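Local coordinates for protein cephalosporin hydroxylase CMCI (Streptomyces clavuligerus, PDB 2BM8) that probably takes part in cephamycin biosynthesis, in the modification of the cephalosporin nucleus, through a domain with a Rossmann-like methyltransferase fold, at residues L96-R100 with D128-L134. The protein carries 3 engineered substitutions. Numbering follows the deposited sequence.
Sequences LAWFR and DMENITL
Arg100 contributes the largest buried surface here, extending from helix 94-106 into the loop that leads to strand 132-136. Its chi1 is t, chi2 lies near -91° and chi3 is m, which lays the guanidinium along the backbone of that loop. Arg100 NH2 forms a salt bridge with Asp128 OD1 (2.8 Å) and donates to Asp128 O (3.2 Å); Arg100 NH1 donates to Glu130 O (2.8 Å) and, weakly, to Asp128 O (3.3 Å). Both carbonyls accept from the guanidinium where the chain makes a type II beta turn from Met129 to Ile132, with Glu130 at phi/psi -57/128°, Asn131 at 63/24° and Ile132 N bonded to Met129 O at 3.1 Å. The Asp128 carboxylate also pairs with Arg59, and Glu130 with Lys104. In this Rossmann-like alpha/beta fold, strand 132-136 is, within the chain, an edge strand of the mixed sheet, parallel to its neighbour 111-116, and the helix packs on one face of the sheet. The axes of segments 96-100 and 132-134 run roughly antiparallel (152°) and approach to 9.7 Å; CA atoms are 7.0 Å apart for Leu96-Ile132 and 6.9 Å for Arg100-Asn131. Ile132, chi1 m and chi2 t, points toward the helix: its CD1 covers one guanidinium face, 3.2 Å from Arg100 NH1, and lies 3.9 Å from Ala97 CA. Leu96 completes the apolar side, CB 4.3 Å from Ile132 CG2 and CD2 3.8 Å from Leu134 CD1.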
# COMPACT_ATOMS: atom_id res chain seq x y z
N LEU B 96 -18.39 -23.52 -19.07
CA LEU B 96 -18.57 -24.47 -20.19
C LEU B 96 -19.08 -23.79 -21.48
O LEU B 96 -18.51 -23.97 -22.54
CB LEU B 96 -19.58 -25.54 -19.81
CG LEU B 96 -19.14 -26.81 -19.10
CD1 LEU B 96 -17.87 -26.62 -18.29
CD2 LEU B 96 -20.28 -27.31 -18.24
N ALA B 97 -20.18 -23.04 -21.36
CA ALA B 97 -20.74 -22.32 -22.49
C ALA B 97 -19.76 -21.31 -23.04
O ALA B 97 -19.70 -21.09 -24.25
CB ALA B 97 -22.02 -21.63 -22.10
N TRP B 98 -18.98 -20.69 -22.16
CA TRP B 98 -17.98 -19.70 -22.55
C TRP B 98 -16.90 -20.37 -23.39
O TRP B 98 -16.59 -19.90 -24.48
CB TRP B 98 -17.37 -19.01 -21.32
CG TRP B 98 -16.37 -17.96 -21.66
CD1 TRP B 98 -16.62 -16.73 -22.15
CD2 TRP B 98 -14.95 -18.07 -21.58
NE1 TRP B 98 -15.45 -16.04 -22.36
CE2 TRP B 98 -14.41 -16.85 -22.02
CE3 TRP B 98 -14.08 -19.07 -21.16
CZ2 TRP B 98 -13.05 -16.62 -22.07
CZ3 TRP B 98 -12.73 -18.84 -21.19
CH2 TRP B 98 -12.23 -17.62 -21.66
N PHE B 99 -16.35 -21.47 -22.91
CA PHE B 99 -15.33 -22.21 -23.65
C PHE B 99 -15.84 -22.65 -25.02
O PHE B 99 -15.12 -22.57 -26.00
CB PHE B 99 -14.87 -23.46 -22.88
CG PHE B 99 -13.81 -23.19 -21.86
CD1 PHE B 99 -13.98 -23.59 -20.55
CD2 PHE B 99 -12.62 -22.58 -22.22
CE1 PHE B 99 -13.00 -23.36 -19.60
CE2 PHE B 99 -11.63 -22.35 -21.28
CZ PHE B 99 -11.83 -22.74 -19.97
N ARG B 100 -17.08 -23.14 -25.05
CA ARG B 100 -17.74 -23.55 -26.28
C ARG B 100 -17.90 -22.37 -27.23
O ARG B 100 -17.50 -22.44 -28.38
CB ARG B 100 -19.12 -24.15 -25.98
CG ARG B 100 -19.75 -24.84 -27.17
CD ARG B 100 -20.65 -23.95 -28.05
NE ARG B 100 -21.54 -23.09 -27.26
CZ ARG B 100 -22.62 -23.51 -26.62
NH1 ARG B 100 -22.98 -24.79 -26.65
NH2 ARG B 100 -23.36 -22.67 -25.92
N ASP B 128 -28.97 -24.62 -25.82
CA ASP B 128 -27.65 -24.01 -25.98
C ASP B 128 -26.54 -24.97 -25.52
O ASP B 128 -25.64 -24.60 -24.77
CB ASP B 128 -27.60 -22.71 -25.18
CG ASP B 128 -26.32 -21.92 -25.43
OD1 ASP B 128 -25.88 -21.79 -26.60
OD2 ASP B 128 -25.66 -21.40 -24.50
N MET B 129 -26.59 -26.20 -26.03
CA MET B 129 -25.78 -27.29 -25.51
C MET B 129 -24.96 -28.03 -26.58
O MET B 129 -24.35 -29.06 -26.30
CB MET B 129 -26.71 -28.28 -24.80
CG MET B 129 -26.07 -28.99 -23.63
SD MET B 129 -25.88 -27.98 -22.12
CE MET B 129 -25.81 -29.28 -21.00
N GLU B 130 -24.93 -27.49 -27.79
CA GLU B 130 -24.12 -28.05 -28.86
C GLU B 130 -22.64 -28.10 -28.45
O GLU B 130 -22.08 -27.11 -28.01
CB GLU B 130 -24.28 -27.21 -30.13
CG GLU B 130 -23.75 -27.86 -31.40
CD GLU B 130 -23.73 -26.90 -32.60
OE1 GLU B 130 -23.18 -25.78 -32.45
OE2 GLU B 130 -24.25 -27.27 -33.68
N ASN B 131 -22.03 -29.27 -28.58
CA ASN B 131 -20.63 -29.51 -28.25
C ASN B 131 -20.26 -29.33 -26.77
O ASN B 131 -19.11 -29.07 -26.42
CB ASN B 131 -19.73 -28.70 -29.19
CG ASN B 131 -19.96 -29.06 -30.66
OD1 ASN B 131 -20.40 -30.17 -30.98
ND2 ASN B 131 -19.68 -28.12 -31.55
N ILE B 132 -21.26 -29.46 -25.90
CA ILE B 132 -21.07 -29.48 -24.45
C ILE B 132 -21.70 -30.75 -23.93
O ILE B 132 -22.89 -30.97 -24.13
CB ILE B 132 -21.78 -28.30 -23.76
CG1 ILE B 132 -21.21 -26.98 -24.25
CG2 ILE B 132 -21.68 -28.44 -22.23
CD1 ILE B 132 -21.99 -25.75 -23.78
N THR B 133 -20.91 -31.58 -23.25
CA THR B 133 -21.40 -32.85 -22.72
C THR B 133 -21.23 -32.86 -21.20
O THR B 133 -20.16 -32.54 -20.70
CB THR B 133 -20.61 -34.02 -23.38
OG1 THR B 133 -20.75 -33.99 -24.80
CG2 THR B 133 -21.20 -35.35 -23.01
N LEU B 134 -22.28 -33.23 -20.48
CA LEU B 134 -22.26 -33.26 -19.02
C LEU B 134 -22.23 -34.69 -18.49
O LEU B 134 -23.18 -35.43 -18.67
CB LEU B 134 -23.51 -32.58 -18.48
CG LEU B 134 -23.44 -31.11 -18.05
CD1 LEU B 134 -22.54 -30.28 -18.94
CD2 LEU B 134 -24.87 -30.55 -18.02